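Local coordinates for peptide ABC transporter, peptide-binding protein (Thermus thermophilus, PDB 2D5W), which binds oligopeptides, here holding a pentapeptide, and probably delivers them to an ABC transporter for uptake into the cell, at residues R68-D73 with R80-I85; P143-D148 with Q517-F522; L478-N483 with E510-T515. All blocks are in the same frame, centred on the assembly; numbering follows the deposited sequence.

Contact 1: R68-D73 with R80-I85; sequences RLRVTD and RLEMDI
In the beta hairpin of strands 69-75 and 78-86, at one edge of a four-stranded antiparallel sheet, Arg70 faces Glu82 as a hydrogen-bonded pair, and Thr72 faces Arg80 likewise. Leu69 with Met83 and Val71 with Leu81 are the non-hydrogen-bonded pairs, and their side chains lie on the other face. Across the polar face runs a salt-bridge network. The Arg70 chain is bent at its third torsion (chi3 -63°), which turns NE out of line, and the guanidinium meets acid on two of its edges. End-on, Arg70 NH2 reaches Asp84 OD1 at 2.8 Å while Arg70 NH1 takes Asp84 OD2 at 2.9 Å. Side-on, Arg70 NE and Arg70 NH1 converge on Glu82 OE2, NH1 at 2.8 Å on the anti lone pair. The Glu82 carboxylate stands almost perpendicular to this guanidinium, the two planes 89° apart. Its other oxygen, OE1, accepts from both NE and NH2 of Arg80, so Glu82 ties two arginines together. Arg130 adds a further charge at Glu82 OE2, Thr138 bonds Asp84 OD2, and Glu142 pairs with Arg80. On the apolar face Leu69 CD2 packs 3.8 Å from Met83 CG, the two chains side by side. Next to the hairpin's open end Arg68, whose NE is salt-bridged to Glu60, donates from NH2 to Asp84 O at 3.1 Å, the nitrogen standing well above the carbonyl plane.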
loop_
_atom_site.group_PDB
_atom_site.type_symbol
_atom_site.label_atom_id
_atom_site.label_comp_id
_atom_site.label_asym_id
_atom_site.label_seq_id
_atom_site.Cartn_x
_atom_site.Cartn_y
_atom_site.Cartn_z
ATOM N N ARG A 68 12.993 -17.254 -21.449
ATOM C CA ARG A 68 12.841 -17.334 -19.999
ATOM C C ARG A 68 11.377 -17.349 -19.573
ATOM O O ARG A 68 11.062 -17.628 -18.417
ATOM C CB ARG A 68 13.594 -16.191 -19.315
ATOM C CG ARG A 68 15.103 -16.388 -19.267
ATOM C CD ARG A 68 15.785 -15.173 -18.661
ATOM N NE ARG A 68 17.223 -15.365 -18.481
ATOM C CZ ARG A 68 17.778 -16.045 -17.480
ATOM N NH1 ARG A 68 19.098 -16.158 -17.416
ATOM N NH2 ARG A 68 17.024 -16.598 -16.539
ATOM N N LEU A 69 10.482 -17.032 -20.505
ATOM C CA LEU A 69 9.051 -17.075 -20.229
ATOM C C LEU A 69 8.436 -18.163 -21.097
ATOM O O LEU A 69 8.737 -18.260 -22.290
ATOM C CB LEU A 69 8.364 -15.748 -20.557
ATOM C CG LEU A 69 8.624 -14.514 -19.692
ATOM C CD1 LEU A 69 7.733 -13.385 -20.190
ATOM C CD2 LEU A 69 8.328 -14.812 -18.225
ATOM N N ARG A 70 7.588 -18.987 -20.493
ATOM C CA ARG A 70 6.906 -20.053 -21.217
ATOM C C ARG A 70 5.440 -20.070 -20.818
ATOM O O ARG A 70 5.106 -20.212 -19.641
ATOM C CB ARG A 70 7.534 -21.414 -20.909
ATOM C CG ARG A 70 8.913 -21.626 -21.512
ATOM C CD ARG A 70 9.468 -22.987 -21.122
ATOM N NE ARG A 70 9.645 -23.097 -19.677
ATOM C CZ ARG A 70 10.594 -22.470 -18.987
ATOM N NH1 ARG A 70 10.671 -22.627 -17.673
ATOM N NH2 ARG A 70 11.474 -21.699 -19.611
ATOM N N VAL A 71 4.566 -19.911 -21.806
ATOM C CA VAL A 71 3.131 -19.917 -21.565
ATOM C C VAL A 71 2.530 -21.153 -22.211
ATOM O O VAL A 71 2.696 -21.378 -23.412
ATOM C CB VAL A 71 2.452 -18.670 -22.167
ATOM C CG1 VAL A 71 0.949 -18.733 -21.929
ATOM C CG2 VAL A 71 3.034 -17.411 -21.554
ATOM N N THR A 72 1.842 -21.961 -21.415
ATOM C CA THR A 72 1.218 -23.168 -21.934
ATOM C C THR A 72 -0.281 -23.145 -21.667
ATOM O O THR A 72 -0.730 -22.686 -20.616
ATOM C CB THR A 72 1.830 -24.434 -21.297
ATOM O OG1 THR A 72 1.704 -24.366 -19.873
ATOM C CG2 THR A 72 3.303 -24.551 -21.661
ATOM N N ASP A 73 -1.056 -23.626 -22.632
ATOM C CA ASP A 73 -2.505 -23.661 -22.493
ATOM C C ASP A 73 -2.914 -24.885 -21.687
ATOM O O ASP A 73 -2.558 -26.011 -22.032
ATOM C CB ASP A 73 -3.164 -23.700 -23.873
ATOM C CG ASP A 73 -2.792 -22.507 -24.727
ATOM O OD1 ASP A 73 -3.003 -21.363 -24.271
ATOM O OD2 ASP A 73 -2.286 -22.709 -25.852
ATOM N N ARG A 80 -0.670 -21.522 -18.003
ATOM C CA ARG A 80 0.355 -21.797 -17.013
ATOM C C ARG A 80 1.514 -20.931 -17.483
ATOM O O ARG A 80 1.881 -20.965 -18.659
ATOM C CB ARG A 80 0.774 -23.266 -17.057
ATOM C CG ARG A 80 1.958 -23.622 -16.163
ATOM C CD ARG A 80 2.530 -24.978 -16.568
ATOM N NE ARG A 80 3.672 -25.394 -15.757
ATOM C CZ ARG A 80 3.579 -25.938 -14.548
ATOM N NH1 ARG A 80 2.391 -26.138 -13.995
ATOM N NH2 ARG A 80 4.678 -26.290 -13.894
ATOM N N LEU A 81 2.060 -20.126 -16.582
ATOM C CA LEU A 81 3.191 -19.280 -16.927
ATOM C C LEU A 81 4.399 -19.705 -16.111
ATOM O O LEU A 81 4.302 -19.872 -14.893
ATOM C CB LEU A 81 2.897 -17.807 -16.628
ATOM C CG LEU A 81 4.133 -16.898 -16.698
ATOM C CD1 LEU A 81 4.625 -16.797 -18.137
ATOM C CD2 LEU A 81 3.796 -15.521 -16.150
ATOM N N GLU A 82 5.524 -19.902 -16.790
ATOM C CA GLU A 82 6.773 -20.249 -16.120
ATOM C C GLU A 82 7.736 -19.110 -16.410
ATOM O O GLU A 82 7.843 -18.641 -17.546
ATOM C CB GLU A 82 7.336 -21.580 -16.629
ATOM C CG GLU A 82 6.500 -22.782 -16.211
ATOM C CD GLU A 82 7.234 -24.103 -16.356
ATOM O OE1 GLU A 82 6.637 -25.147 -16.017
ATOM O OE2 GLU A 82 8.401 -24.100 -16.802
ATOM N N MET A 83 8.426 -18.660 -15.368
ATOM C CA MET A 83 9.358 -17.551 -15.475
ATOM C C MET A 83 10.720 -17.916 -14.887
ATOM O O MET A 83 10.849 -18.085 -13.674
ATOM C CB MET A 83 8.772 -16.355 -14.731
ATOM C CG MET A 83 9.672 -15.149 -14.647
ATOM S SD MET A 83 8.958 -13.934 -13.538
ATOM C CE MET A 83 7.691 -13.363 -14.565
ATOM N N ASP A 84 11.729 -18.027 -15.748
ATOM C CA ASP A 84 13.083 -18.386 -15.323
ATOM C C ASP A 84 13.892 -17.173 -14.891
ATOM O O ASP A 84 14.106 -16.245 -15.673
ATOM C CB ASP A 84 13.847 -19.072 -16.458
ATOM C CG ASP A 84 13.234 -20.391 -16.878
ATOM O OD1 ASP A 84 13.603 -20.872 -17.972
ATOM O OD2 ASP A 84 12.408 -20.953 -16.132
ATOM N N ILE A 85 14.364 -17.205 -13.651
ATOM C CA ILE A 85 15.167 -16.123 -13.104
ATOM C C ILE A 85 16.536 -16.649 -12.696
ATOM O O ILE A 85 16.643 -17.723 -12.105
ATOM C CB ILE A 85 14.484 -15.506 -11.864
ATOM C CG1 ILE A 85 13.135 -14.911 -12.273
ATOM C CG2 ILE A 85 15.392 -14.452 -11.227
ATOM C CD1 ILE A 85 12.342 -14.318 -11.132
#

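Contact 2: P143-D148 with Q517-F522; sequences PAYYYD and QAVLEF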
loop_
_atom_site.group_PDB
_atom_site.type_symbol
_atom_site.label_atom_id
_atom_site.label_comp_id
_atom_site.label_asym_id
_atom_site.label_seq_id
_atom_site.Cartn_x
_atom_site.Cartn_y
_atom_site.Cartn_z
ATOM N N PRO A 143 -3.564 -20.847 -12.351
ATOM C CA PRO A 143 -3.623 -20.184 -13.656
ATOM C C PRO A 143 -2.862 -18.862 -13.636
ATOM O O PRO A 143 -2.748 -18.221 -12.589
ATOM C CB PRO A 143 -5.120 -19.983 -13.868
ATOM C CG PRO A 143 -5.601 -19.713 -12.479
ATOM C CD PRO A 143 -4.864 -20.756 -11.661
ATOM N N ALA A 144 -2.346 -18.460 -14.790
ATOM C CA ALA A 144 -1.599 -17.217 -14.897
ATOM C C ALA A 144 -2.542 -16.031 -15.050
ATOM O O ALA A 144 -3.593 -16.141 -15.692
ATOM C CB ALA A 144 -0.651 -17.282 -16.087
ATOM N N TYR A 145 -2.164 -14.905 -14.450
ATOM C CA TYR A 145 -2.942 -13.674 -14.533
ATOM C C TYR A 145 -2.192 -12.709 -15.444
ATOM O O TYR A 145 -0.976 -12.818 -15.611
ATOM C CB TYR A 145 -3.132 -13.042 -13.151
ATOM C CG TYR A 145 -4.101 -13.770 -12.241
ATOM C CD1 TYR A 145 -4.421 -13.253 -10.984
ATOM C CD2 TYR A 145 -4.704 -14.969 -12.629
ATOM C CE1 TYR A 145 -5.314 -13.910 -10.141
ATOM C CE2 TYR A 145 -5.594 -15.632 -11.790
ATOM C CZ TYR A 145 -5.896 -15.099 -10.551
ATOM O OH TYR A 145 -6.779 -15.769 -9.733
ATOM N N TYR A 146 -2.915 -11.752 -16.016
ATOM C CA TYR A 146 -2.330 -10.802 -16.951
ATOM C C TYR A 146 -1.166 -9.973 -16.423
ATOM O O TYR A 146 -0.345 -9.495 -17.204
ATOM C CB TYR A 146 -3.420 -9.860 -17.480
ATOM C CG TYR A 146 -3.787 -8.728 -16.543
ATOM C CD1 TYR A 146 -3.220 -7.463 -16.696
ATOM C CD2 TYR A 146 -4.691 -8.923 -15.500
ATOM C CE1 TYR A 146 -3.543 -6.419 -15.832
ATOM C CE2 TYR A 146 -5.020 -7.884 -14.629
ATOM C CZ TYR A 146 -4.441 -6.640 -14.803
ATOM O OH TYR A 146 -4.747 -5.611 -13.938
ATOM N N TYR A 147 -1.089 -9.817 -15.105
ATOM C CA TYR A 147 -0.044 -9.002 -14.491
ATOM C C TYR A 147 1.119 -9.745 -13.844
ATOM O O TYR A 147 1.970 -9.120 -13.213
ATOM C CB TYR A 147 -0.676 -8.074 -13.447
ATOM C CG TYR A 147 -1.436 -8.774 -12.328
ATOM C CD1 TYR A 147 -0.835 -9.763 -11.547
ATOM C CD2 TYR A 147 -2.736 -8.389 -12.006
ATOM C CE1 TYR A 147 -1.507 -10.344 -10.471
ATOM C CE2 TYR A 147 -3.415 -8.961 -10.931
ATOM C CZ TYR A 147 -2.796 -9.936 -10.168
ATOM O OH TYR A 147 -3.449 -10.490 -9.091
ATOM N N ASP A 148 1.181 -11.062 -14.000
ATOM C CA ASP A 148 2.242 -11.829 -13.354
ATOM C C ASP A 148 3.684 -11.480 -13.728
ATOM O O ASP A 148 4.600 -11.732 -12.941
ATOM C CB ASP A 148 1.979 -13.323 -13.540
ATOM C CG ASP A 148 0.806 -13.816 -12.700
ATOM O OD1 ASP A 148 0.257 -14.891 -13.013
ATOM O OD2 ASP A 148 0.439 -13.134 -11.715
ATOM N N GLN A 517 -12.643 -13.343 -13.635
ATOM C CA GLN A 517 -12.466 -13.647 -15.047
ATOM C C GLN A 517 -11.537 -12.622 -15.690
ATOM O O GLN A 517 -10.675 -12.965 -16.499
ATOM C CB GLN A 517 -13.804 -13.629 -15.784
ATOM C CG GLN A 517 -13.680 -14.096 -17.225
ATOM C CD GLN A 517 -14.970 -13.965 -18.008
ATOM O OE1 GLN A 517 -16.053 -14.265 -17.503
ATOM N NE2 GLN A 517 -14.858 -13.531 -19.256
ATOM N N ALA A 518 -11.715 -11.359 -15.319
ATOM C CA ALA A 518 -10.918 -10.279 -15.879
ATOM C C ALA A 518 -9.415 -10.457 -15.729
ATOM O O ALA A 518 -8.666 -10.147 -16.649
ATOM C CB ALA A 518 -11.341 -8.950 -15.267
ATOM N N VAL A 519 -8.966 -10.949 -14.577
ATOM C CA VAL A 519 -7.532 -11.120 -14.371
ATOM C C VAL A 519 -6.947 -12.219 -15.248
ATOM O O VAL A 519 -5.731 -12.283 -15.433
ATOM C CB VAL A 519 -7.186 -11.403 -12.885
ATOM C CG1 VAL A 519 -7.565 -10.201 -12.029
ATOM C CG2 VAL A 519 -7.890 -12.653 -12.399
ATOM N N LEU A 520 -7.812 -13.075 -15.786
ATOM C CA LEU A 520 -7.393 -14.161 -16.671
ATOM C C LEU A 520 -7.447 -13.710 -18.127
ATOM O O LEU A 520 -7.044 -14.452 -19.028
ATOM C CB LEU A 520 -8.315 -15.368 -16.511
ATOM C CG LEU A 520 -8.356 -16.089 -15.165
ATOM C CD1 LEU A 520 -9.526 -17.060 -15.156
ATOM C CD2 LEU A 520 -7.044 -16.820 -14.923
ATOM N N GLU A 521 -7.963 -12.508 -18.359
ATOM C CA GLU A 521 -8.082 -11.988 -19.716
ATOM C C GLU A 521 -6.814 -11.287 -20.169
ATOM O O GLU A 521 -6.489 -10.199 -19.688
ATOM C CB GLU A 521 -9.259 -11.017 -19.813
ATOM C CG GLU A 521 -9.495 -10.516 -21.225
ATOM C CD GLU A 521 -9.686 -11.658 -22.207
ATOM O OE1 GLU A 521 -10.735 -12.331 -22.129
ATOM O OE2 GLU A 521 -8.786 -11.893 -23.045
ATOM N N PHE A 522 -6.097 -11.898 -21.103
ATOM C CA PHE A 522 -4.869 -11.294 -21.590
ATOM C C PHE A 522 -5.096 -10.260 -22.680
ATOM O O PHE A 522 -4.164 -9.578 -23.101
ATOM C CB PHE A 522 -3.883 -12.373 -22.040
ATOM C CG PHE A 522 -3.204 -13.063 -20.894
ATOM C CD1 PHE A 522 -3.896 -13.970 -20.100
ATOM C CD2 PHE A 522 -1.891 -12.754 -20.565
ATOM C CE1 PHE A 522 -3.288 -14.559 -18.989
ATOM C CE2 PHE A 522 -1.275 -13.333 -19.459
ATOM C CZ PHE A 522 -1.974 -14.237 -18.669
#
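Val519 O accepts from Tyr146 N at 2.9 Å, the donor lying nearly along the C=O axis, and the same oxygen receives a CA-H...O contact from Tyr145 CA at 3.2 Å. One carbonyl is thus held by two consecutive residues of 143-148; the bond from Tyr146 N is the one direct hydrogen bond between the two segments. Beside it the Val519 side chain lies against Tyr145. With CG1 anti to the carbonyl carbon (chi1 -64°), Val519 CG2 falls between the backbone N and the carbonyl carbon, and it sits 3.5 Å from the centroid of the Tyr145 ring, almost exactly on the ring normal, as a CH-pi contact. Leu520 CD2 approaches the same tyrosine at CE2, 3.7 Å away, and also reaches Pro143 CB.

Both backbones bend here. Residues 145-148 and 518-521 each form a type I beta turn, the second following on from helix 509-518, and the contact joins this region to the loop leaving strand 136-141, where a cis peptide bond precedes Pro143. The Tyr145 turn is braced from within by Asp148, whose OD1 accepts from Tyr145 N at 2.8 Å in a nearly straight bond, the donor well above the carboxylate plane. Arg126 forms a salt bridge to the same oxygen and a cation-pi contact with the Tyr145 ring.

Further along, the Phe522 ring lies over the backbone of the first turn. Tyr146 CA stands over one face, 4.0 Å from the ring centroid and offset toward the rim, while Ala144 O meets the ring edge at CE1. The hydroxyls of the three tyrosines end on other parts of the chain, Tyr145 OH at Asp122, Tyr146 OH at Glu474 O and Tyr147 OH at Asp475.

Contact 3: L478-N483 with E510-T515; sequences LFQYKN and EFDRLT
The irregular loop 478-483 passes the flank of helix 509-518, the CA atoms of Gln480 and Asp512 coming within 5.4 Å of each other. Asp512 carries the contact, its carboxylate accepting from two successive backbone amides. Tyr481 N donates to Asp512 OD1 at 3.0 Å on the syn side, and Lys482 N donates to Asp512 OD2 at 3.0 Å from above the carboxylate plane. The carboxylate is nearly coplanar with the Tyr481 ring (9°), and Asp512 OD2 lies near the plane of that ring at its edge, 4.1 Å from Tyr481 CD2 and closer to CB. A water lies within hydrogen-bonding distance of both Asp512 OD1 and Phe479 O. An alanine at Asp512 would probably leave the amides of Tyr481 and Lys482 without their acceptor and let the loop shift on the helix. One helical turn on, the Gln480 and Thr515 side chains run antiparallel alongside one another, and Gln480 NE2 donates to Thr515 OG1 at 2.9 Å. Thr515 OG1 in turn donates to Phe511 O at 2.8 Å, and Thr515 N reaches the same carbonyl from the opposite face of its plane. Phe511 CE2 packs 3.8 Å from Phe479 CB. Around this buried junction Trp355 meets both phenylalanine rings, Trp506 stands edge-to-face with Phe511, and helix 524-541 supplies Trp538 against Phe479 and Ala534 against Phe511.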
loop_
_atom_site.group_PDB
_atom_site.type_symbol
_atom_site.label_atom_id
_atom_site.label_comp_id
_atom_site.label_asym_id
_atom_site.label_seq_id
_atom_site.Cartn_x
_atom_site.Cartn_y
_atom_site.Cartn_z
ATOM N N LEU A 478 -9.348 -5.834 -3.478
ATOM C CA LEU A 478 -9.715 -5.011 -2.326
ATOM C C LEU A 478 -11.202 -5.169 -2.028
ATOM O O LEU A 478 -11.651 -4.925 -0.907
ATOM C CB LEU A 478 -9.438 -3.528 -2.601
ATOM C CG LEU A 478 -7.992 -3.034 -2.531
ATOM C CD1 LEU A 478 -7.946 -1.558 -2.894
ATOM C CD2 LEU A 478 -7.440 -3.252 -1.128
ATOM N N PHE A 479 -11.964 -5.582 -3.037
ATOM C CA PHE A 479 -13.401 -5.724 -2.877
ATOM C C PHE A 479 -13.986 -7.079 -3.221
ATOM O O PHE A 479 -15.202 -7.226 -3.315
ATOM C CB PHE A 479 -14.100 -4.610 -3.657
ATOM C CG PHE A 479 -13.744 -3.247 -3.155
ATOM C CD1 PHE A 479 -12.819 -2.453 -3.823
ATOM C CD2 PHE A 479 -14.261 -2.797 -1.946
ATOM C CE1 PHE A 479 -12.411 -1.235 -3.286
ATOM C CE2 PHE A 479 -13.860 -1.584 -1.403
ATOM C CZ PHE A 479 -12.932 -0.804 -2.074
ATOM N N GLN A 480 -13.133 -8.079 -3.398
ATOM C CA GLN A 480 -13.621 -9.419 -3.688
ATOM C C GLN A 480 -13.895 -10.139 -2.384
ATOM O O GLN A 480 -13.189 -9.942 -1.393
ATOM C CB GLN A 480 -12.577 -10.249 -4.427
ATOM C CG GLN A 480 -12.270 -9.837 -5.836
ATOM C CD GLN A 480 -11.197 -10.716 -6.435
ATOM O OE1 GLN A 480 -10.168 -10.960 -5.808
ATOM N NE2 GLN A 480 -11.426 -11.194 -7.652
ATOM N N TYR A 481 -14.928 -10.970 -2.371
ATOM C CA TYR A 481 -15.194 -11.771 -1.192
ATOM C C TYR A 481 -14.322 -13.006 -1.405
ATOM O O TYR A 481 -13.610 -13.449 -0.505
ATOM C CB TYR A 481 -16.663 -12.179 -1.115
ATOM C CG TYR A 481 -16.895 -13.329 -0.161
ATOM C CD1 TYR A 481 -16.738 -13.167 1.216
ATOM C CD2 TYR A 481 -17.225 -14.595 -0.642
ATOM C CE1 TYR A 481 -16.903 -14.245 2.091
ATOM C CE2 TYR A 481 -17.390 -15.674 0.218
ATOM C CZ TYR A 481 -17.228 -15.494 1.581
ATOM O OH TYR A 481 -17.394 -16.561 2.434
ATOM N N LYS A 482 -14.364 -13.537 -2.622
ATOM C CA LYS A 482 -13.583 -14.713 -2.971
ATOM C C LYS A 482 -13.131 -14.666 -4.424
ATOM O O LYS A 482 -13.874 -14.222 -5.300
ATOM C CB LYS A 482 -14.421 -15.976 -2.750
ATOM C CG LYS A 482 -13.725 -17.276 -3.136
ATOM C CD LYS A 482 -14.685 -18.458 -3.084
ATOM C CE LYS A 482 -15.284 -18.637 -1.697
ATOM N NZ LYS A 482 -16.254 -19.767 -1.659
ATOM N N ASN A 483 -11.900 -15.096 -4.678
ATOM C CA ASN A 483 -11.416 -15.155 -6.048
ATOM C C ASN A 483 -11.872 -16.538 -6.500
ATOM O O ASN A 483 -11.514 -17.550 -5.890
ATOM C CB ASN A 483 -9.893 -15.048 -6.113
ATOM C CG ASN A 483 -9.376 -15.125 -7.533
ATOM O OD1 ASN A 483 -9.525 -16.150 -8.198
ATOM N ND2 ASN A 483 -8.780 -14.042 -8.011
ATOM N N GLU A 510 -21.453 -11.295 -8.177
ATOM C CA GLU A 510 -21.272 -10.908 -9.569
ATOM C C GLU A 510 -19.947 -10.165 -9.724
ATOM O O GLU A 510 -19.225 -10.361 -10.700
ATOM C CB GLU A 510 -22.440 -10.036 -10.042
ATOM C CG GLU A 510 -22.361 -9.650 -11.511
ATOM C CD GLU A 510 -23.647 -9.028 -12.025
ATOM O OE1 GLU A 510 -24.110 -8.029 -11.435
ATOM O OE2 GLU A 510 -24.197 -9.542 -13.022
ATOM N N PHE A 511 -19.627 -9.320 -8.749
ATOM C CA PHE A 511 -18.369 -8.581 -8.768
ATOM C C PHE A 511 -17.214 -9.590 -8.748
ATOM O O PHE A 511 -16.242 -9.451 -9.494
ATOM C CB PHE A 511 -18.277 -7.671 -7.541
ATOM C CG PHE A 511 -17.014 -6.853 -7.480
ATOM C CD1 PHE A 511 -16.952 -5.586 -8.056
ATOM C CD2 PHE A 511 -15.885 -7.355 -6.845
ATOM C CE1 PHE A 511 -15.782 -4.829 -7.998
ATOM C CE2 PHE A 511 -14.711 -6.611 -6.780
ATOM C CZ PHE A 511 -14.660 -5.345 -7.358
ATOM N N ASP A 512 -17.324 -10.606 -7.894
ATOM C CA ASP A 512 -16.277 -11.622 -7.802
ATOM C C ASP A 512 -16.114 -12.374 -9.117
ATOM O O ASP A 512 -14.997 -12.668 -9.538
ATOM C CB ASP A 512 -16.581 -12.624 -6.681
ATOM C CG ASP A 512 -16.399 -12.030 -5.296
ATOM O OD1 ASP A 512 -15.979 -10.858 -5.196
ATOM O OD2 ASP A 512 -16.669 -12.734 -4.303
ATOM N N ARG A 513 -17.228 -12.682 -9.771
ATOM C CA ARG A 513 -17.174 -13.403 -11.035
ATOM C C ARG A 513 -16.486 -12.580 -12.119
ATOM O O ARG A 513 -15.615 -13.076 -12.835
ATOM C CB ARG A 513 -18.586 -13.769 -11.491
ATOM C CG ARG A 513 -18.625 -14.758 -12.641
ATOM C CD ARG A 513 -20.053 -15.088 -13.054
ATOM N NE ARG A 513 -20.869 -15.539 -11.928
ATOM C CZ ARG A 513 -21.517 -14.727 -11.097
ATOM N NH1 ARG A 513 -22.230 -15.227 -10.098
ATOM N NH2 ARG A 513 -21.466 -13.413 -11.273
ATOM N N LEU A 514 -16.880 -11.318 -12.235
ATOM C CA LEU A 514 -16.315 -10.428 -13.240
ATOM C C LEU A 514 -14.819 -10.203 -13.058
ATOM O O LEU A 514 -14.053 -10.317 -14.014
ATOM C CB LEU A 514 -17.046 -9.084 -13.220
ATOM C CG LEU A 514 -18.494 -9.109 -13.722
ATOM C CD1 LEU A 514 -19.201 -7.835 -13.284
ATOM C CD2 LEU A 514 -18.525 -9.254 -15.238
ATOM N N THR A 515 -14.407 -9.885 -11.834
ATOM C CA THR A 515 -12.996 -9.632 -11.558
ATOM C C THR A 515 -12.140 -10.894 -11.644
ATOM O O THR A 515 -10.994 -10.834 -12.088
ATOM C CB THR A 515 -12.802 -8.954 -10.174
ATOM O OG1 THR A 515 -13.452 -9.724 -9.156
ATOM C CG2 THR A 515 -13.382 -7.542 -10.185
HETATM O O HOH W 1 -17.409 -9.075 -3.637
HETATM O O HOH W 2 -9.349 -11.091 -9.553
#

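Contact 1 lies farthest from the centre of the chain, at the edge of its sheet, and is partly exposed; contacts 2 and 3 are buried. Their chemistry follows this placing: charged pairs over a strand face in contact 1, aromatic and aliphatic packing round one backbone bond in contact 2, and a carboxylate capturing loop amides in contact 3. Contacts 2 and 3 both use helix 509-518, contact 3 nested within the chain loop closed by contact 2, and they touch where Tyr145 OH nears Asn483 ND2. Contact 1 adjoins contact 2 through Leu81 and Ala144, but stays about 14 Å from contact 3 at the nearest atoms.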